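Local coordinates for protein LacI family sugar-binding transcriptional regulator (Enterococcus faecalis V583, PDB 4RK0) that binds ribose in the cleft of a periplasmic-binding-protein-like core and probably regulates transcription as a sugar-responsive, DNA-binding member of the LacI family, at residues N19-Q24 against G212-D217; L106-R111 against E257-V262; V128-P133 against Q142-F147; V138-R143 against F183-E188. All blocks are in the same frame, centred on the assembly; numbering follows the deposited sequence.

Interaction 1. Residues N19-Q24 against G212-D217; sequences NPFFAQ and GYDNVD. With RIB (alpha-D-ribofuranose), chain E.
The sugar cleft is closed here from two lobes: the start of helix 20-35 faces the loop that follows strand 209-211, with ribose between them. Asn19 is the N-cap of that helix. Its CG lies anti to the backbone N (chi1 177°), and OD1 accepts from Phe21 N at 2.8 Å, the donor standing above the carbonyl plane. The same OD1 accepts a hydrogen bond from a water that also donates to Asp214 OD2 at 2.8 Å and bonds ribose O5, so the cap is tied to the far wall through solvent. Asp214 grips the sugar with both oxygens: O3 donates to OD1 at 2.6 Å and O5 to OD2 at a very short 2.3 Å in the model. Gln231 also bonds OD1. Phe21 turns one face to the sugar, with ribose C2 3.4 Å above the plane of its ring, toward the rim. Its CD2 is in turn set over the centre of the Phe22 ring, 3.6 Å above that plane. Away from the sugar, Pro20 CB meets Val216 CB at 4.1 Å. An aromatic face and a clasping carboxylate are familiar sugar holders in the interlobe cleft of the type I periplasmic-binding-protein fold.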
# COMPACT_ATOMS: atom_id res chain seq x y z
N ASN A 19 -0.67 -4.36 -2.17
CA ASN A 19 0.62 -4.93 -1.87
C ASN A 19 1.60 -3.76 -1.95
O ASN A 19 1.70 -3.10 -3.00
CB ASN A 19 0.96 -5.99 -2.89
CG ASN A 19 2.32 -6.60 -2.69
OD1 ASN A 19 3.18 -6.09 -1.99
ND2 ASN A 19 2.53 -7.71 -3.36
N PRO A 20 2.28 -3.46 -0.85
CA PRO A 20 3.24 -2.33 -0.89
C PRO A 20 4.23 -2.42 -2.06
O PRO A 20 4.72 -1.40 -2.52
CB PRO A 20 4.00 -2.43 0.44
CG PRO A 20 3.29 -3.42 1.26
CD PRO A 20 2.28 -4.17 0.44
N PHE A 21 4.53 -3.64 -2.53
CA PHE A 21 5.37 -3.80 -3.72
C PHE A 21 4.83 -3.02 -4.90
O PHE A 21 5.59 -2.27 -5.55
CB PHE A 21 5.56 -5.26 -4.10
CG PHE A 21 6.39 -5.46 -5.33
CD1 PHE A 21 7.75 -5.43 -5.24
CD2 PHE A 21 5.79 -5.60 -6.57
CE1 PHE A 21 8.55 -5.58 -6.37
CE2 PHE A 21 6.57 -5.71 -7.70
CZ PHE A 21 7.97 -5.71 -7.59
N PHE A 22 3.56 -3.19 -5.23
CA PHE A 22 3.00 -2.55 -6.43
C PHE A 22 2.71 -1.09 -6.20
O PHE A 22 2.78 -0.30 -7.11
CB PHE A 22 1.77 -3.26 -6.92
CG PHE A 22 2.05 -4.62 -7.45
CD1 PHE A 22 2.84 -4.79 -8.56
CD2 PHE A 22 1.63 -5.74 -6.76
CE1 PHE A 22 3.14 -6.05 -9.01
CE2 PHE A 22 1.90 -6.98 -7.21
CZ PHE A 22 2.67 -7.14 -8.34
N ALA A 23 2.49 -0.72 -4.96
CA ALA A 23 2.35 0.71 -4.67
C ALA A 23 3.65 1.46 -4.93
O ALA A 23 3.63 2.57 -5.47
CB ALA A 23 1.86 0.94 -3.23
N GLN A 24 4.78 0.85 -4.55
CA GLN A 24 6.09 1.49 -4.77
C GLN A 24 6.47 1.44 -6.23
O GLN A 24 7.11 2.35 -6.73
CB GLN A 24 7.15 0.81 -3.92
CG GLN A 24 7.11 1.18 -2.45
CD GLN A 24 7.45 2.64 -2.17
OE1 GLN A 24 7.87 3.39 -3.05
NE2 GLN A 24 7.25 3.04 -0.93
N GLY A 212 11.86 -13.97 3.53
CA GLY A 212 10.89 -13.43 2.64
C GLY A 212 11.41 -13.07 1.26
O GLY A 212 12.51 -13.44 0.89
N TYR A 213 10.60 -12.32 0.52
CA TYR A 213 11.01 -11.78 -0.75
C TYR A 213 10.32 -10.43 -1.06
O TYR A 213 9.09 -10.32 -1.02
CB TYR A 213 10.73 -12.81 -1.84
CG TYR A 213 11.63 -12.70 -3.05
CD1 TYR A 213 11.47 -11.68 -3.98
CD2 TYR A 213 12.63 -13.64 -3.29
CE1 TYR A 213 12.31 -11.58 -5.10
CE2 TYR A 213 13.43 -13.57 -4.43
CZ TYR A 213 13.26 -12.52 -5.32
OH TYR A 213 14.08 -12.39 -6.44
N ASP A 214 11.14 -9.43 -1.35
CA ASP A 214 10.78 -8.10 -1.88
C ASP A 214 11.52 -6.97 -1.17
O ASP A 214 11.93 -5.99 -1.79
CB ASP A 214 9.30 -7.73 -1.83
CG ASP A 214 8.42 -8.49 -2.84
OD1 ASP A 214 8.95 -9.02 -3.84
OD2 ASP A 214 7.17 -8.43 -2.67
N ASN A 215 11.59 -7.09 0.14
CA ASN A 215 12.05 -6.03 1.01
C ASN A 215 11.14 -4.84 1.03
O ASN A 215 11.59 -3.71 0.95
CB ASN A 215 13.46 -5.61 0.69
CG ASN A 215 14.08 -4.75 1.79
OD1 ASN A 215 13.86 -4.98 2.96
ND2 ASN A 215 14.85 -3.75 1.40
N VAL A 216 9.86 -5.09 1.23
CA VAL A 216 8.91 -4.00 1.34
C VAL A 216 9.22 -3.28 2.68
O VAL A 216 9.93 -3.80 3.53
CB VAL A 216 7.43 -4.47 1.27
CG1 VAL A 216 7.11 -5.14 -0.08
CG2 VAL A 216 7.08 -5.42 2.40
N ASP A 217 8.68 -2.10 2.85
CA ASP A 217 9.10 -1.26 3.98
C ASP A 217 8.75 -1.88 5.33
O ASP A 217 9.53 -1.78 6.29
CB ASP A 217 8.51 0.15 3.84
CG ASP A 217 9.48 1.11 3.16
OD1 ASP A 217 10.67 1.10 3.52
OD2 ASP A 217 9.05 1.86 2.26
O5 RIB E . 5.18 -9.15 -3.60
C5 RIB E . 4.36 -9.13 -4.76
C4 RIB E . 4.97 -10.10 -5.68
O4 RIB E . 4.21 -10.34 -6.89
C3 RIB E . 6.28 -9.36 -5.86
O3 RIB E . 7.24 -10.28 -5.34
C2 RIB E . 6.25 -9.09 -7.37
O2 RIB E . 7.46 -9.43 -7.99
C1 RIB E . 4.99 -9.75 -7.94
O1 RIB E . 5.27 -10.58 -9.06
O HOH W 1 5.22 -8.18 -0.65

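Interaction 2. Residues L106-R111 against E257-V262; sequences LTDDYR and EQTLPV
Main-chain hydrogen bonds set the register between strand 103-107 and strand 257-265, which run parallel. Leu106 uses both of its backbone polar groups on the partner strand and so brackets Thr259: Leu106 N donates to Gln258 O at 2.8 Å, almost along the carbonyl axis, and Leu106 O receives Leu260 N, also at 2.8 Å, from above the carbonyl plane. One step on the pairing frays. Asp108 N still reaches Leu260 O at 3.0 Å, but the bond is weak, bent to 126° at the hydrogen. Two CA-H...O contacts fill in between these bonds, the tighter from Thr107 CA to Leu260 O at 3.2 Å.

The pair belongs to the larger sheet of the protein, and just past it the chain leaves for the other lobe: Asp108 is the centre of an inverse gamma turn, with Asp109 N bonded to Thr107 O, and helix 109-122 starts at once.

Capping follows from the same residue. Asp108 CG is anti to the backbone N (chi1 -161°), which brings OD1 to Arg111 N at 3.1 Å, the amide meeting it from above the carboxylate plane.

Side-chain contacts come mostly from segment 257-262. Thr259 turns CG2 anti to its backbone N, and this methyl rests 3.9 Å from Asp108 CB. Val262 CG2 packs on the carbonyl oxygen of Asp108, 3.6 Å from Asp108 O, covering the turn beside the helix start. On the face shared with Leu260, Thr107 OG1 bonds Gln231, which itself binds ribose, and helix 233-249 covers that side.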
# COMPACT_ATOMS: atom_id res chain seq x y z
N LEU A 106 12.91 -6.85 -16.16
CA LEU A 106 12.79 -7.92 -15.20
C LEU A 106 13.64 -7.61 -13.98
O LEU A 106 14.48 -6.71 -14.00
CB LEU A 106 13.28 -9.22 -15.83
CG LEU A 106 12.34 -9.79 -16.92
CD1 LEU A 106 12.46 -9.03 -18.22
CD2 LEU A 106 12.59 -11.28 -17.10
N THR A 107 13.41 -8.35 -12.89
CA THR A 107 14.38 -8.40 -11.85
C THR A 107 14.83 -9.84 -11.77
O THR A 107 14.18 -10.75 -12.32
CB THR A 107 13.86 -7.88 -10.50
OG1 THR A 107 12.89 -8.80 -10.00
CG2 THR A 107 13.24 -6.52 -10.65
N ASP A 108 15.95 -10.07 -11.09
CA ASP A 108 16.58 -11.36 -11.19
C ASP A 108 16.03 -12.39 -10.21
O ASP A 108 16.68 -12.75 -9.24
CB ASP A 108 18.09 -11.21 -11.01
CG ASP A 108 18.85 -12.42 -11.55
OD1 ASP A 108 18.28 -13.54 -11.71
OD2 ASP A 108 20.05 -12.24 -11.80
N ASP A 109 14.84 -12.91 -10.52
CA ASP A 109 14.12 -13.83 -9.63
C ASP A 109 14.88 -15.10 -9.36
O ASP A 109 14.89 -15.64 -8.25
CB ASP A 109 12.74 -14.16 -10.24
CG ASP A 109 11.85 -12.94 -10.33
OD1 ASP A 109 11.35 -12.46 -9.29
OD2 ASP A 109 11.68 -12.43 -11.44
N TYR A 110 15.53 -15.61 -10.41
CA TYR A 110 16.30 -16.81 -10.28
C TYR A 110 17.43 -16.67 -9.29
O TYR A 110 17.64 -17.52 -8.44
CB TYR A 110 16.86 -17.17 -11.67
CG TYR A 110 17.53 -18.53 -11.72
CD1 TYR A 110 16.78 -19.68 -11.97
CD2 TYR A 110 18.90 -18.67 -11.60
CE1 TYR A 110 17.39 -20.94 -12.08
CE2 TYR A 110 19.51 -19.91 -11.69
CZ TYR A 110 18.75 -21.05 -11.92
OH TYR A 110 19.36 -22.28 -12.01
N ARG A 111 18.20 -15.60 -9.43
CA ARG A 111 19.30 -15.37 -8.49
C ARG A 111 18.76 -15.10 -7.07
O ARG A 111 19.34 -15.54 -6.11
CB ARG A 111 20.17 -14.21 -8.98
CG ARG A 111 21.35 -13.80 -8.10
CD ARG A 111 22.33 -14.94 -7.84
NE ARG A 111 23.38 -14.56 -6.89
CZ ARG A 111 24.23 -15.40 -6.31
NH1 ARG A 111 25.14 -14.95 -5.46
NH2 ARG A 111 24.18 -16.71 -6.58
N GLU A 257 15.28 -5.37 -23.33
CA GLU A 257 14.91 -6.15 -22.17
C GLU A 257 16.06 -6.16 -21.16
O GLU A 257 17.09 -6.79 -21.37
CB GLU A 257 14.43 -7.54 -22.62
CG GLU A 257 15.27 -8.75 -22.21
CD GLU A 257 14.49 -10.05 -22.36
OE1 GLU A 257 13.60 -10.12 -23.24
OE2 GLU A 257 14.76 -10.98 -21.57
N GLN A 258 15.87 -5.43 -20.06
CA GLN A 258 16.88 -5.34 -18.99
C GLN A 258 16.47 -6.16 -17.77
O GLN A 258 15.30 -6.28 -17.47
CB GLN A 258 16.99 -3.91 -18.48
CG GLN A 258 17.15 -2.85 -19.54
CD GLN A 258 17.46 -1.51 -18.91
OE1 GLN A 258 17.99 -1.45 -17.80
NE2 GLN A 258 17.15 -0.43 -19.62
N THR A 259 17.46 -6.70 -17.07
CA THR A 259 17.26 -7.33 -15.78
C THR A 259 17.97 -6.56 -14.67
O THR A 259 19.18 -6.39 -14.72
CB THR A 259 17.79 -8.76 -15.82
OG1 THR A 259 17.09 -9.46 -16.85
CG2 THR A 259 17.56 -9.49 -14.50
N LEU A 260 17.22 -6.13 -13.66
CA LEU A 260 17.79 -5.46 -12.50
C LEU A 260 18.16 -6.49 -11.43
O LEU A 260 17.42 -7.51 -11.24
CB LEU A 260 16.82 -4.40 -11.94
CG LEU A 260 16.33 -3.31 -12.89
CD1 LEU A 260 15.49 -2.29 -12.13
CD2 LEU A 260 17.46 -2.59 -13.60
N PRO A 261 19.27 -6.26 -10.72
CA PRO A 261 19.77 -7.20 -9.74
C PRO A 261 18.99 -7.17 -8.41
O PRO A 261 18.25 -6.25 -8.15
CB PRO A 261 21.21 -6.72 -9.51
CG PRO A 261 21.08 -5.25 -9.62
CD PRO A 261 20.11 -5.04 -10.76
N VAL A 262 19.14 -8.23 -7.64
CA VAL A 262 18.54 -8.34 -6.30
C VAL A 262 19.65 -8.65 -5.29
O VAL A 262 20.74 -9.08 -5.67
CB VAL A 262 17.43 -9.43 -6.25
CG1 VAL A 262 16.33 -9.10 -7.24
CG2 VAL A 262 17.95 -10.83 -6.46

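Interaction 3. Residues V128-P133 against Q142-F147; sequences VIVVMP and QRLKGF. With RIB (alpha-D-ribofuranose), chain E.
Three residues of strand 127-132, alternating along one face, present a row of bumps to helix 138-150: Val128, Val130 and Met132. Phe147 and Leu144, one turn apart, receive them. Val130 CG2, the central bump, sits over one face of the Phe147 ring in a CH-pi contact, 4.3 Å from the centroid and 19° off the ring normal, while its other flank meets Leu144 CD1 at 4.2 Å. Val128 meets the same ring at its edge instead, CG2 3.9 Å from Phe147 CZ. Two valines of the same strand face thus touch the ring on face and rim; Phe183 meets it too.

This is the first half of the beta-alpha-beta crossover 127-132, 138-150, 154-159, the helix returning nearly antiparallel (166°), the two axes 10.5 Å apart at their closest over segments 128-132 and 142-147. Met132 fills the hollow at the other end: the chain bends at chi3 and crosses Leu144 at about a right angle, SD 3.9 Å from Leu144 CD2, CE against Leu144 CB.

Arg143, next to Leu144, extends toward the pocket: NH1 and NH2 donate to ribose O3, NH2 also to O2 at 2.9 Å, and NE forms a salt bridge with Asp109.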
# COMPACT_ATOMS: atom_id res chain seq x y z
N VAL A 128 13.32 -27.68 4.71
CA VAL A 128 12.67 -26.39 4.50
C VAL A 128 11.39 -26.48 3.71
O VAL A 128 11.15 -27.44 2.99
CB VAL A 128 13.59 -25.41 3.76
CG1 VAL A 128 14.86 -25.17 4.55
CG2 VAL A 128 13.90 -25.91 2.35
N ILE A 129 10.59 -25.44 3.85
CA ILE A 129 9.33 -25.32 3.17
C ILE A 129 9.42 -24.09 2.30
O ILE A 129 9.94 -23.07 2.74
CB ILE A 129 8.16 -25.09 4.14
CG1 ILE A 129 8.02 -26.21 5.17
CG2 ILE A 129 6.89 -24.88 3.35
CD1 ILE A 129 7.30 -27.42 4.65
N VAL A 130 8.90 -24.18 1.09
CA VAL A 130 8.71 -23.02 0.25
C VAL A 130 7.22 -22.78 0.16
O VAL A 130 6.45 -23.68 -0.19
CB VAL A 130 9.29 -23.21 -1.17
CG1 VAL A 130 9.04 -21.95 -2.00
CG2 VAL A 130 10.76 -23.52 -1.11
N VAL A 131 6.78 -21.57 0.50
CA VAL A 131 5.36 -21.27 0.52
C VAL A 131 5.08 -20.33 -0.63
O VAL A 131 5.66 -19.21 -0.71
CB VAL A 131 4.93 -20.58 1.85
CG1 VAL A 131 3.44 -20.29 1.84
CG2 VAL A 131 5.29 -21.42 3.05
N MET A 132 4.20 -20.75 -1.52
CA MET A 132 3.97 -20.02 -2.79
C MET A 132 2.60 -20.29 -3.39
O MET A 132 1.97 -21.24 -2.98
CB MET A 132 5.08 -20.41 -3.77
CG MET A 132 5.03 -21.82 -4.34
SD MET A 132 6.56 -22.11 -5.30
CE MET A 132 6.31 -21.02 -6.69
N PRO A 133 2.15 -19.47 -4.37
CA PRO A 133 0.85 -19.71 -4.97
C PRO A 133 0.89 -20.83 -5.97
O PRO A 133 1.96 -21.15 -6.47
CB PRO A 133 0.51 -18.38 -5.67
CG PRO A 133 1.82 -17.74 -5.94
CD PRO A 133 2.83 -18.30 -4.96
N GLN A 142 10.30 -18.74 -11.21
CA GLN A 142 11.76 -18.65 -11.23
C GLN A 142 12.44 -18.58 -9.86
O GLN A 142 13.59 -19.00 -9.71
CB GLN A 142 12.21 -17.47 -12.08
CG GLN A 142 11.90 -17.61 -13.56
CD GLN A 142 12.72 -18.70 -14.24
OE1 GLN A 142 12.22 -19.78 -14.55
NE2 GLN A 142 13.99 -18.41 -14.47
N ARG A 143 11.78 -18.04 -8.84
CA ARG A 143 12.38 -18.02 -7.52
C ARG A 143 12.50 -19.42 -6.95
O ARG A 143 13.50 -19.78 -6.32
CB ARG A 143 11.55 -17.16 -6.57
CG ARG A 143 11.52 -15.69 -6.93
CD ARG A 143 10.46 -14.90 -6.17
NE ARG A 143 10.19 -13.64 -6.86
CZ ARG A 143 9.23 -12.80 -6.56
NH1 ARG A 143 8.46 -13.01 -5.47
NH2 ARG A 143 9.07 -11.71 -7.30
N LEU A 144 11.46 -20.22 -7.13
CA LEU A 144 11.55 -21.61 -6.73
C LEU A 144 12.65 -22.32 -7.53
O LEU A 144 13.47 -23.09 -6.96
CB LEU A 144 10.22 -22.33 -6.98
CG LEU A 144 10.30 -23.83 -6.72
CD1 LEU A 144 10.61 -24.14 -5.26
CD2 LEU A 144 8.99 -24.49 -7.13
N LYS A 145 12.63 -22.10 -8.85
CA LYS A 145 13.65 -22.72 -9.75
C LYS A 145 15.06 -22.36 -9.31
O LYS A 145 15.93 -23.22 -9.19
CB LYS A 145 13.41 -22.29 -11.19
CG LYS A 145 14.14 -23.14 -12.24
CD LYS A 145 13.24 -23.44 -13.44
CE LYS A 145 14.05 -23.73 -14.69
NZ LYS A 145 14.60 -22.47 -15.26
N GLY A 146 15.30 -21.08 -9.01
CA GLY A 146 16.63 -20.70 -8.53
C GLY A 146 16.94 -21.31 -7.18
O GLY A 146 18.06 -21.77 -6.92
N PHE A 147 15.94 -21.34 -6.30
CA PHE A 147 16.09 -21.98 -5.00
C PHE A 147 16.55 -23.45 -5.16
O PHE A 147 17.53 -23.88 -4.53
CB PHE A 147 14.79 -21.88 -4.23
CG PHE A 147 14.88 -22.32 -2.82
CD1 PHE A 147 14.71 -23.65 -2.47
CD2 PHE A 147 15.14 -21.39 -1.80
CE1 PHE A 147 14.80 -24.05 -1.16
CE2 PHE A 147 15.21 -21.79 -0.48
CZ PHE A 147 15.05 -23.13 -0.15
O5 RIB E . 5.18 -9.15 -3.60
C5 RIB E . 4.36 -9.13 -4.76
C4 RIB E . 4.97 -10.10 -5.68
O4 RIB E . 4.21 -10.34 -6.89
C3 RIB E . 6.28 -9.36 -5.86
O3 RIB E . 7.24 -10.28 -5.34
C2 RIB E . 6.25 -9.09 -7.37
O2 RIB E . 7.46 -9.43 -7.99
C1 RIB E . 4.99 -9.75 -7.94
O1 RIB E . 5.27 -10.58 -9.06

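Interaction 4. Residues V138-R143 against F183-E188; sequences VNIQQR and FAINDE. With RIB (alpha-D-ribofuranose), chain E.
The guanidinium of Arg143 is the flat group on which this contact turns: Ile140 CG1 lies 4.0 Å above one face, toward the rim, while Ile185 O and the sugar occupy its edge. Tyr213 adds a cation-pi contact. The Phe183 ring meets the helix by its edge, CE2 being 4.1 Å from Arg143 O. All this is pocket wall of the second lobe, a periplasmic-binding-protein-like alpha/beta domain, where the first turns of helix 138-150 lie against the end of strand 181-184 and the loop that follows it.

Arg143 NH1 donates to Ile185 O at 2.8 Å. The oxygen is nearly in the guanidinium plane (10° out), and the nitrogen approaches almost along the C=O axis, although the bond is bent at the hydrogen (132°). With NE held as well, this bond would fix the group's rotation for ribose. Ile185 itself is buried, its CD1 4.0 Å from Arg143 CB and its CG2 3.8 Å from Ile140 CG2, the two isoleucines crossing obliquely.

Each segment also lends an amide to the sugar. Asn139 ND2 donates to ribose O1 at 2.9 Å, close to straight at 163°. Asn186 ND2 donates to ribose O5 at 2.9 Å, while its OD1 caps helix 187-199 by accepting from Ile189 N. Between them, the methyl CD1 of Ile140 reaches to 3.8 Å from ribose O1.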
# COMPACT_ATOMS: atom_id res chain seq x y z
N VAL A 138 5.40 -16.62 -14.04
CA VAL A 138 6.74 -17.13 -14.35
C VAL A 138 7.85 -16.53 -13.49
O VAL A 138 8.72 -17.25 -13.03
CB VAL A 138 7.06 -16.96 -15.85
CG1 VAL A 138 8.49 -17.39 -16.14
CG2 VAL A 138 6.08 -17.80 -16.68
N ASN A 139 7.78 -15.22 -13.23
CA ASN A 139 8.76 -14.56 -12.41
C ASN A 139 8.84 -15.19 -11.03
O ASN A 139 9.91 -15.44 -10.50
CB ASN A 139 8.51 -13.04 -12.38
CG ASN A 139 7.21 -12.64 -11.66
OD1 ASN A 139 6.13 -13.25 -11.84
ND2 ASN A 139 7.29 -11.58 -10.87
N ILE A 140 7.68 -15.54 -10.48
CA ILE A 140 7.63 -16.14 -9.16
C ILE A 140 8.13 -17.58 -9.20
O ILE A 140 8.93 -17.96 -8.36
CB ILE A 140 6.22 -16.04 -8.56
CG1 ILE A 140 5.96 -14.56 -8.25
CG2 ILE A 140 6.14 -16.90 -7.32
CD1 ILE A 140 4.52 -14.19 -7.99
N GLN A 141 7.74 -18.32 -10.25
CA GLN A 141 8.18 -19.67 -10.44
C GLN A 141 9.70 -19.70 -10.51
O GLN A 141 10.32 -20.57 -9.93
CB GLN A 141 7.58 -20.30 -11.72
CG GLN A 141 7.73 -21.83 -11.74
CD GLN A 141 6.86 -22.53 -10.71
OE1 GLN A 141 7.31 -23.43 -9.98
NE2 GLN A 141 5.60 -22.14 -10.64
N GLN A 142 10.30 -18.74 -11.21
CA GLN A 142 11.76 -18.65 -11.23
C GLN A 142 12.44 -18.58 -9.86
O GLN A 142 13.59 -19.00 -9.71
CB GLN A 142 12.21 -17.47 -12.08
CG GLN A 142 11.90 -17.61 -13.56
CD GLN A 142 12.72 -18.70 -14.24
OE1 GLN A 142 12.22 -19.78 -14.55
NE2 GLN A 142 13.99 -18.41 -14.47
N ARG A 143 11.78 -18.04 -8.84
CA ARG A 143 12.38 -18.02 -7.52
C ARG A 143 12.50 -19.42 -6.95
O ARG A 143 13.50 -19.78 -6.32
CB ARG A 143 11.55 -17.16 -6.57
CG ARG A 143 11.52 -15.69 -6.93
CD ARG A 143 10.46 -14.90 -6.17
NE ARG A 143 10.19 -13.64 -6.86
CZ ARG A 143 9.23 -12.80 -6.56
NH1 ARG A 143 8.46 -13.01 -5.47
NH2 ARG A 143 9.07 -11.71 -7.30
N PHE A 183 10.96 -20.53 3.26
CA PHE A 183 11.11 -19.48 2.24
C PHE A 183 9.73 -19.02 1.81
O PHE A 183 9.02 -19.77 1.14
CB PHE A 183 11.96 -19.99 1.03
CG PHE A 183 12.15 -19.00 -0.09
CD1 PHE A 183 12.19 -17.63 0.11
CD2 PHE A 183 12.35 -19.49 -1.40
CE1 PHE A 183 12.37 -16.76 -0.96
CE2 PHE A 183 12.54 -18.63 -2.45
CZ PHE A 183 12.56 -17.26 -2.25
N ALA A 184 9.33 -17.81 2.20
CA ALA A 184 8.08 -17.24 1.80
C ALA A 184 8.32 -16.50 0.50
O ALA A 184 9.20 -15.65 0.42
CB ALA A 184 7.56 -16.28 2.85
N ILE A 185 7.52 -16.81 -0.53
CA ILE A 185 7.85 -16.33 -1.87
C ILE A 185 7.56 -14.86 -2.05
O ILE A 185 8.00 -14.26 -3.02
CB ILE A 185 7.19 -17.21 -2.96
CG1 ILE A 185 8.17 -17.53 -4.07
CG2 ILE A 185 5.95 -16.57 -3.50
CD1 ILE A 185 9.17 -18.56 -3.69
N ASN A 186 6.84 -14.25 -1.11
CA ASN A 186 6.87 -12.80 -0.99
C ASN A 186 6.71 -12.38 0.48
O ASN A 186 6.38 -13.21 1.34
CB ASN A 186 5.91 -12.07 -1.92
CG ASN A 186 4.48 -12.06 -1.46
OD1 ASN A 186 4.05 -12.89 -0.65
ND2 ASN A 186 3.71 -11.13 -2.01
N ASP A 187 6.98 -11.10 0.74
CA ASP A 187 6.96 -10.58 2.12
C ASP A 187 5.53 -10.65 2.70
O ASP A 187 5.36 -10.93 3.88
CB ASP A 187 7.53 -9.17 2.22
CG ASP A 187 9.07 -9.12 2.01
OD1 ASP A 187 9.75 -10.12 2.21
OD2 ASP A 187 9.56 -8.04 1.66
N GLU A 188 4.52 -10.41 1.89
CA GLU A 188 3.14 -10.52 2.38
C GLU A 188 2.82 -11.93 2.90
O GLU A 188 2.24 -12.09 3.97
CB GLU A 188 2.14 -10.11 1.28
CG GLU A 188 2.18 -8.63 0.95
CD GLU A 188 0.82 -8.07 0.55
OE1 GLU A 188 0.10 -8.71 -0.24
OE2 GLU A 188 0.47 -6.96 1.01
O5 RIB E . 5.18 -9.15 -3.60
C5 RIB E . 4.36 -9.13 -4.76
C4 RIB E . 4.97 -10.10 -5.68
O4 RIB E . 4.21 -10.34 -6.89
C3 RIB E . 6.28 -9.36 -5.86
O3 RIB E . 7.24 -10.28 -5.34
C2 RIB E . 6.25 -9.09 -7.37
O2 RIB E . 7.46 -9.43 -7.99
C1 RIB E . 4.99 -9.75 -7.94
O1 RIB E . 5.27 -10.58 -9.06

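In the fold
Ribose is the common partner of interactions 1, 3 and 4, and interaction 2 reaches it at second hand: Asp109 OD1 holds Arg143 NE at 2.9 Å, and the side chain of Thr107 lies about 6 Å from the sugar. Interactions 3 and 4 have centres about 6 Å apart, share Arg143 and helix 138-150, and join through neighbouring strands, where Phe183 N hydrogen-bonds to Ile129 O at 2.8 Å. Interaction 1, its centre about 12 Å from that of interaction 4, meets it where Val216 N donates a hydrogen bond to Asp187 OD2 at 3.0 Å. Its Tyr213 also reaches the other three, with OH 3.5 Å from Asp109 CA and the ring in a cation-pi contact with Arg143.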